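Local structure of agmatine N-acetyltransferase (Drosophila melanogaster, 7CIW) at residues 13-19 and 54-60; 113-119 and 182-186; 21-26 and 71-76. The protein transfers the acetyl group of acetyl-CoA to agmatine to give N-acetylagmatine, and probably also acylates arylalkylamines such as dopamine and serotonin. The protein carries 1 engineered substitution. One frame throughout, in Å; residues are numbered along the deposited sequence.

Interaction 1 of 3, residues 13-19 and 54-60; sequences QVDVGET and LSNVPFG
Residues 13-19 leave the end of strand 10-13 extended, turn at Gly17 (phi/psi 113/45) and enter helix 19-30, with Glu18 in the N-cap position. Against them, in the opposite direction, run residues 54-60: Leu54 ends helix 47-54 and opens a type I turn closed by Val57 N to Leu54 O (3.0 Å), residues 55-59 stay helical in phi/psi, and Gly60 takes positive phi (70/22). The CA pairings are Gln13-Gly60 (6.7 Å), Val16-Pro58 (6.0 Å) and Thr19-Leu54 (6.9 Å). Val57, chi1 t, points into the facing loop, where its CG1 meets Val14 CG1 at 3.9 Å and Val16 CG1 at 3.8 Å, and its CG2 lies 4.0 Å from Thr19 CG2. Val16 CG1 also rests 3.7 Å from Pro58 CA, while Thr19 CB packs on Leu54 CD2 at 3.9 Å. The polar link stands at the other end: Gln13, extended with chi1 and chi2 t, gives a hydrogen bond from NE2 to Gly60 O (2.9 Å). Between the backbones a water lies 3.1 Å from Val14 O and 2.9 Å from Val57 O. Glu18 OE2 accepts from Asp15 N (3.0 Å), bracing the bend. The pairing illustrates how loops are joined in the GNAT fold, where the connection from strand 10-13 to helix 19-30 packs on the segment leading from helix 47-54 into strand 62-67.

Interaction 2 of 3, residues 113-119 and 182-186; sequences ATDVCRR and LINTL
Helix 99-114 finishes at the start of residues 113-119, breaks at Asp115, and resumes as the short helix 116-119; strand residues 182-186 pass beside this break, with Thr114 and Asn184 forming the nearest CA pair (6.5 Å). Ala113 points its CB toward the strand and stops 3.9 Å from Asn184 OD1. Thr114, chi1 p, lays CG2 between two neighbours, 3.6 Å from Asn184 CB and 3.8 Å from Ile183 CD1, while its OG1 is bonded back to Val110 O in its own helix. Asp115 adopts positive phi (45/56) and occupies the N-cap position of the next turn; instead of capping through its side chain, it forms a salt bridge from OD1 to Arg118 NH1 (3.1 Å). Val116 then offers CG1 to Ile183 CD1 at 3.6 Å. Arg119, with chi1 and chi2 t and chi3 m, folds back over the break: NE donates to Thr114 O (3.0 Å) and NH2 to Ala113 O (3.1 Å), tying together the two helical pieces. Ile183 CD1 covers one face of its guanidinium, 4.2 Å from NE. A water completes the crossing, accepting from Arg119 NH2 (3.1 Å) and donating to Ile183 O (3.0 Å) and Asn184 OD1 (2.7 Å). Ile183 (phi/psi -126/-11, chi1 p) and Asn184 (chi1 t) can both face the helices because they sit opposite Thr211 of strand 208-215. That is a classic beta bulge, here in the outermost strand of the sheet, with a kinked helix end packed against it.

Interaction 3 of 3, residues 21-26 and 71-76; sequences QLMTFL and IVAAVV
Helix residues 21-26 lie almost square across strand residues 71-76, the axes approaching to 8.8 Å with a signed crossing angle of -82°; Phe25 and Ile71 are the nearest CA pair at 6.5 Å. The main bump is Phe25. With chi1 t its ring reaches down onto the strand and fills the hollow between Ile71 and Ala74, floored by the backbone of Val72 and Ala73, whose own CB atoms point away. There CE1 lies 3.5 Å from Val72 C, CZ 3.5 Å from Ala73 CA, and CE2 3.7 Å from Ala74 CB. Ile71 CG2 sits over one face of the ring, 4.0 Å from its centroid, in a CH-pi contact. In return Ile71, chi1 m and chi2 t, pushes CD1 up against the helix, 3.8 Å from Gln21 CB and 3.7 Å from Leu22 N. The small Ala74 leaves room for a second bump: Leu22, chi1 t and chi2 p, sets CD1 3.6 Å from Ala74 CB. Leu26 CD2 closes the same dip more loosely, 4.4 Å from Ala74 CB. Ala73 packs on Val133, a CoA-binding residue of strand 125-133, and the Phe25 side chain comes within about 6 Å of the bound coenzyme A. The side chains that meet are largely apolar, and backbone N or O atoms that come close, as Ile71 O does to Phe25 CD1 (3.4 Å), face carbon; shape complementarity and apolar burial therefore hold helix and strand, with no polar bond between them.

Six short segments, taken in the order 13-19, 21-26, 54-60, 71-76, 113-119 and 182-186, show how one GNAT sheet is dressed at two distant places. Interactions 1 and 3 alternate along the chain, and their centres lie 11 Å apart. They touch directly, Leu54 CG reaching Met23 CE (3.6 Å) and Val14 CG1 meeting Leu22 CD2 (3.9 Å), so that helix 19-30, its entry loop and the end of helix 47-54 pack as one layer near the bound ligands. Interaction 2 follows later in sequence, its centre 27 Å from either, across the chain's centre. Interactions 2 and 3 reach the same mixed sheet, at edge strand 181-187 and inner strand 70-80.

Interaction 1 of 3, residues 13-19 and 54-60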
# COMPACT_ATOMS: atom_id res chain seq x y z
N GLN A 13 -6.50 -12.36 9.74
CA GLN A 13 -7.18 -11.12 9.39
C GLN A 13 -7.13 -10.17 10.57
O GLN A 13 -7.33 -10.57 11.72
CB GLN A 13 -8.62 -11.42 9.00
CG GLN A 13 -9.42 -10.24 8.50
CD GLN A 13 -10.86 -10.64 8.23
OE1 GLN A 13 -11.64 -10.85 9.15
NE2 GLN A 13 -11.20 -10.78 6.96
N VAL A 14 -6.85 -8.89 10.28
CA VAL A 14 -6.89 -7.87 11.32
C VAL A 14 -8.35 -7.62 11.70
O VAL A 14 -9.18 -7.31 10.84
CB VAL A 14 -6.22 -6.58 10.85
CG1 VAL A 14 -6.25 -5.52 11.95
CG2 VAL A 14 -4.79 -6.86 10.42
N ASP A 15 -8.65 -7.73 12.99
CA ASP A 15 -10.02 -7.57 13.45
C ASP A 15 -10.27 -6.14 13.91
O ASP A 15 -9.38 -5.48 14.45
CB ASP A 15 -10.34 -8.55 14.57
CG ASP A 15 -11.78 -8.49 15.00
OD1 ASP A 15 -12.05 -8.24 16.19
OD2 ASP A 15 -12.66 -8.67 14.12
N VAL A 16 -11.50 -5.67 13.70
CA VAL A 16 -11.90 -4.36 14.16
C VAL A 16 -11.90 -4.39 15.69
O VAL A 16 -12.78 -4.99 16.31
CB VAL A 16 -13.27 -3.96 13.58
CG1 VAL A 16 -13.12 -3.52 12.13
CG2 VAL A 16 -14.25 -5.13 13.67
N GLY A 17 -10.88 -3.78 16.29
CA GLY A 17 -10.64 -3.94 17.72
C GLY A 17 -9.36 -4.69 17.98
O GLY A 17 -9.30 -5.60 18.82
N GLU A 18 -8.31 -4.31 17.25
CA GLU A 18 -7.00 -4.95 17.29
C GLU A 18 -6.10 -4.09 16.41
O GLU A 18 -4.97 -4.47 16.06
CB GLU A 18 -7.09 -6.40 16.81
CG GLU A 18 -5.78 -7.19 16.80
CD GLU A 18 -5.55 -7.87 15.47
OE1 GLU A 18 -4.41 -7.83 14.96
OE2 GLU A 18 -6.53 -8.44 14.94
N THR A 19 -6.60 -2.90 16.08
CA THR A 19 -5.86 -2.02 15.19
C THR A 19 -4.62 -1.43 15.85
O THR A 19 -3.72 -0.98 15.14
CB THR A 19 -6.76 -0.89 14.70
OG1 THR A 19 -7.28 -0.16 15.81
CG2 THR A 19 -7.92 -1.46 13.88
N LEU A 54 -5.97 2.58 8.71
CA LEU A 54 -6.83 1.81 9.59
C LEU A 54 -8.28 1.80 9.12
O LEU A 54 -9.03 0.90 9.49
CB LEU A 54 -6.72 2.35 11.02
CG LEU A 54 -5.35 2.13 11.67
CD1 LEU A 54 -5.37 2.67 13.11
CD2 LEU A 54 -4.93 0.64 11.63
N SER A 55 -8.68 2.78 8.30
CA SER A 55 -10.03 2.79 7.77
C SER A 55 -10.31 1.60 6.85
O SER A 55 -11.47 1.37 6.49
CB SER A 55 -10.30 4.10 7.02
OG SER A 55 -9.68 4.12 5.75
N ASN A 56 -9.28 0.85 6.47
CA ASN A 56 -9.48 -0.33 5.64
C ASN A 56 -9.75 -1.58 6.44
O ASN A 56 -10.19 -2.58 5.87
CB ASN A 56 -8.26 -0.55 4.74
CG ASN A 56 -8.08 0.56 3.76
OD1 ASN A 56 -8.81 0.66 2.78
ND2 ASN A 56 -7.13 1.44 4.04
N VAL A 57 -9.49 -1.56 7.75
CA VAL A 57 -9.70 -2.75 8.57
C VAL A 57 -11.13 -3.27 8.51
O VAL A 57 -11.32 -4.49 8.41
CB VAL A 57 -9.20 -2.51 10.00
CG1 VAL A 57 -9.56 -3.68 10.91
CG2 VAL A 57 -7.68 -2.29 9.98
N PRO A 58 -12.17 -2.43 8.51
CA PRO A 58 -13.54 -2.99 8.50
C PRO A 58 -13.88 -3.77 7.25
O PRO A 58 -14.85 -4.53 7.25
CB PRO A 58 -14.43 -1.75 8.63
CG PRO A 58 -13.57 -0.75 9.34
CD PRO A 58 -12.21 -0.97 8.73
N PHE A 59 -13.12 -3.60 6.16
CA PHE A 59 -13.37 -4.34 4.93
C PHE A 59 -12.94 -5.79 5.02
O PHE A 59 -13.26 -6.55 4.10
CB PHE A 59 -12.64 -3.69 3.76
CG PHE A 59 -13.08 -2.30 3.46
CD1 PHE A 59 -14.43 -2.00 3.29
CD2 PHE A 59 -12.15 -1.27 3.36
CE1 PHE A 59 -14.83 -0.71 3.01
CE2 PHE A 59 -12.56 0.02 3.08
CZ PHE A 59 -13.90 0.30 2.91
N GLY A 60 -12.23 -6.20 6.07
CA GLY A 60 -11.75 -7.57 6.11
C GLY A 60 -10.66 -7.85 5.12
O GLY A 60 -10.43 -9.01 4.76
O HOH W 1 -9.18 -6.33 7.94

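Interaction 2 of 3, residues 113-119 and 182-186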
# COMPACT_ATOMS: atom_id res chain seq x y z
N ALA A 113 -3.53 8.82 -13.27
CA ALA A 113 -2.83 8.28 -14.43
C ALA A 113 -3.19 6.82 -14.69
O ALA A 113 -3.23 6.39 -15.85
CB ALA A 113 -1.32 8.43 -14.25
N THR A 114 -3.44 6.04 -13.63
CA THR A 114 -3.70 4.61 -13.84
C THR A 114 -5.17 4.35 -14.15
O THR A 114 -5.48 3.60 -15.08
CB THR A 114 -3.26 3.80 -12.62
OG1 THR A 114 -3.86 4.33 -11.43
CG2 THR A 114 -1.75 3.86 -12.48
N ASP A 115 -6.08 4.93 -13.36
CA ASP A 115 -7.52 4.92 -13.64
C ASP A 115 -7.99 3.52 -14.05
O ASP A 115 -8.58 3.32 -15.11
CB ASP A 115 -7.86 5.96 -14.71
CG ASP A 115 -9.33 6.35 -14.73
OD1 ASP A 115 -10.12 5.85 -13.91
OD2 ASP A 115 -9.71 7.18 -15.58
N VAL A 116 -7.71 2.54 -13.19
CA VAL A 116 -7.69 1.15 -13.66
C VAL A 116 -9.08 0.64 -13.98
O VAL A 116 -9.22 -0.31 -14.77
CB VAL A 116 -7.01 0.22 -12.64
CG1 VAL A 116 -5.53 0.54 -12.51
CG2 VAL A 116 -7.75 0.24 -11.28
N CYS A 117 -10.12 1.19 -13.37
CA CYS A 117 -11.47 0.71 -13.66
C CYS A 117 -11.86 1.04 -15.10
O CYS A 117 -12.44 0.20 -15.80
CB CYS A 117 -12.44 1.32 -12.66
SG CYS A 117 -12.24 0.53 -11.01
N ARG A 118 -11.50 2.24 -15.55
CA ARG A 118 -11.73 2.61 -16.94
C ARG A 118 -10.74 1.92 -17.86
O ARG A 118 -11.10 1.48 -18.96
CB ARG A 118 -11.60 4.12 -17.09
CG ARG A 118 -12.62 4.89 -16.28
CD ARG A 118 -12.71 6.34 -16.71
NE ARG A 118 -13.89 6.97 -16.13
CZ ARG A 118 -14.01 7.26 -14.83
NH1 ARG A 118 -13.02 6.99 -13.99
NH2 ARG A 118 -15.13 7.83 -14.39
N ARG A 119 -9.48 1.81 -17.43
CA ARG A 119 -8.45 1.24 -18.28
C ARG A 119 -8.78 -0.19 -18.68
O ARG A 119 -8.60 -0.57 -19.84
CB ARG A 119 -7.09 1.30 -17.57
CG ARG A 119 -5.94 0.63 -18.32
CD ARG A 119 -4.67 0.63 -17.46
NE ARG A 119 -4.19 1.99 -17.19
CZ ARG A 119 -3.14 2.55 -17.78
NH1 ARG A 119 -2.43 1.86 -18.67
NH2 ARG A 119 -2.79 3.79 -17.48
N LEU A 182 3.28 -4.31 -14.96
CA LEU A 182 3.50 -2.88 -14.77
C LEU A 182 2.57 -2.07 -15.67
O LEU A 182 2.45 -2.35 -16.86
CB LEU A 182 4.95 -2.54 -15.11
CG LEU A 182 5.36 -1.08 -15.09
CD1 LEU A 182 5.34 -0.57 -13.65
CD2 LEU A 182 6.75 -0.94 -15.70
N ILE A 183 1.94 -1.02 -15.11
CA ILE A 183 1.05 -0.20 -15.93
C ILE A 183 1.39 1.29 -15.89
O ILE A 183 0.86 2.06 -16.70
CB ILE A 183 -0.43 -0.39 -15.54
CG1 ILE A 183 -0.70 0.06 -14.11
CG2 ILE A 183 -0.88 -1.84 -15.77
CD1 ILE A 183 -2.16 0.34 -13.86
N ASN A 184 2.28 1.71 -14.98
CA ASN A 184 2.59 3.13 -14.86
C ASN A 184 3.87 3.33 -14.07
O ASN A 184 4.10 2.65 -13.07
CB ASN A 184 1.46 3.91 -14.16
CG ASN A 184 1.57 5.42 -14.38
OD1 ASN A 184 1.33 5.91 -15.48
ND2 ASN A 184 1.92 6.15 -13.33
N THR A 185 4.67 4.32 -14.49
CA THR A 185 5.88 4.72 -13.80
C THR A 185 5.88 6.24 -13.67
O THR A 185 5.68 6.95 -14.65
CB THR A 185 7.14 4.26 -14.54
OG1 THR A 185 7.09 2.84 -14.75
CG2 THR A 185 8.40 4.62 -13.77
N LEU A 186 6.08 6.72 -12.45
CA LEU A 186 6.24 8.14 -12.20
C LEU A 186 7.52 8.34 -11.42
O LEU A 186 7.63 7.87 -10.28
CB LEU A 186 5.04 8.71 -11.45
CG LEU A 186 5.11 10.16 -10.98
CD1 LEU A 186 5.46 11.08 -12.13
CD2 LEU A 186 3.77 10.54 -10.34
O HOH W 2 0.16 4.79 -17.66

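Interaction 3 of 3, residues 21-26 and 71-76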
# COMPACT_ATOMS: atom_id res chain seq x y z
N GLN A 21 -2.17 -2.89 17.66
CA GLN A 21 -0.99 -3.70 17.38
C GLN A 21 -0.56 -3.54 15.93
O GLN A 21 0.63 -3.47 15.63
CB GLN A 21 -1.29 -5.17 17.68
CG GLN A 21 -1.30 -5.51 19.17
CD GLN A 21 -0.21 -4.80 19.95
OE1 GLN A 21 0.96 -4.83 19.58
NE2 GLN A 21 -0.60 -4.13 21.04
N LEU A 22 -1.53 -3.48 15.01
CA LEU A 22 -1.20 -3.29 13.59
C LEU A 22 -0.48 -1.97 13.38
O LEU A 22 0.53 -1.90 12.68
CB LEU A 22 -2.47 -3.34 12.74
CG LEU A 22 -2.34 -2.85 11.29
CD1 LEU A 22 -1.38 -3.75 10.51
CD2 LEU A 22 -3.71 -2.82 10.60
N MET A 23 -1.01 -0.90 13.97
CA MET A 23 -0.37 0.40 13.78
C MET A 23 1.01 0.44 14.43
O MET A 23 1.94 1.03 13.89
CB MET A 23 -1.27 1.51 14.34
CG MET A 23 -0.75 2.92 14.06
SD MET A 23 -0.26 3.23 12.35
CE MET A 23 -1.81 2.93 11.50
N THR A 24 1.17 -0.22 15.59
CA THR A 24 2.48 -0.27 16.21
C THR A 24 3.50 -0.95 15.30
O THR A 24 4.64 -0.46 15.16
CB THR A 24 2.37 -0.99 17.56
OG1 THR A 24 1.54 -0.20 18.41
CG2 THR A 24 3.74 -1.16 18.20
N PHE A 25 3.11 -2.05 14.65
CA PHE A 25 4.01 -2.68 13.68
C PHE A 25 4.31 -1.73 12.52
O PHE A 25 5.46 -1.59 12.10
CB PHE A 25 3.42 -3.99 13.14
CG PHE A 25 4.15 -4.52 11.94
CD1 PHE A 25 5.34 -5.22 12.10
CD2 PHE A 25 3.69 -4.26 10.66
CE1 PHE A 25 6.04 -5.69 10.99
CE2 PHE A 25 4.39 -4.73 9.55
CZ PHE A 25 5.56 -5.44 9.72
N LEU A 26 3.27 -1.11 11.96
CA LEU A 26 3.49 -0.21 10.82
C LEU A 26 4.44 0.92 11.18
O LEU A 26 5.30 1.29 10.38
CB LEU A 26 2.15 0.34 10.32
CG LEU A 26 1.17 -0.66 9.72
CD1 LEU A 26 -0.15 0.02 9.38
CD2 LEU A 26 1.77 -1.31 8.47
N ILE A 71 3.23 -9.34 15.58
CA ILE A 71 3.10 -9.09 14.15
C ILE A 71 4.48 -8.90 13.54
O ILE A 71 5.26 -8.07 14.01
CB ILE A 71 2.20 -7.88 13.88
CG1 ILE A 71 0.78 -8.14 14.38
CG2 ILE A 71 2.21 -7.53 12.38
CD1 ILE A 71 -0.07 -6.88 14.48
N VAL A 72 4.78 -9.68 12.51
CA VAL A 72 6.06 -9.58 11.80
C VAL A 72 5.89 -9.15 10.36
O VAL A 72 6.89 -8.90 9.68
CB VAL A 72 6.85 -10.91 11.88
CG1 VAL A 72 7.27 -11.17 13.32
CG2 VAL A 72 6.02 -12.08 11.37
N ALA A 73 4.65 -9.03 9.87
CA ALA A 73 4.40 -8.54 8.53
C ALA A 73 2.94 -8.13 8.45
O ALA A 73 2.10 -8.64 9.20
CB ALA A 73 4.73 -9.59 7.46
N ALA A 74 2.62 -7.21 7.54
CA ALA A 74 1.25 -6.75 7.44
C ALA A 74 0.97 -6.25 6.03
O ALA A 74 1.85 -5.73 5.35
CB ALA A 74 0.95 -5.62 8.44
N VAL A 75 -0.29 -6.39 5.62
CA VAL A 75 -0.77 -5.81 4.37
C VAL A 75 -2.11 -5.13 4.62
O VAL A 75 -2.95 -5.63 5.38
CB VAL A 75 -0.86 -6.89 3.25
CG1 VAL A 75 -1.90 -7.98 3.61
CG2 VAL A 75 -1.14 -6.25 1.87
N VAL A 76 -2.28 -3.94 4.05
CA VAL A 76 -3.51 -3.17 4.18
C VAL A 76 -4.04 -2.96 2.78
O VAL A 76 -3.32 -2.46 1.91
CB VAL A 76 -3.26 -1.83 4.89
CG1 VAL A 76 -4.51 -0.95 4.84
CG2 VAL A 76 -2.81 -2.05 6.32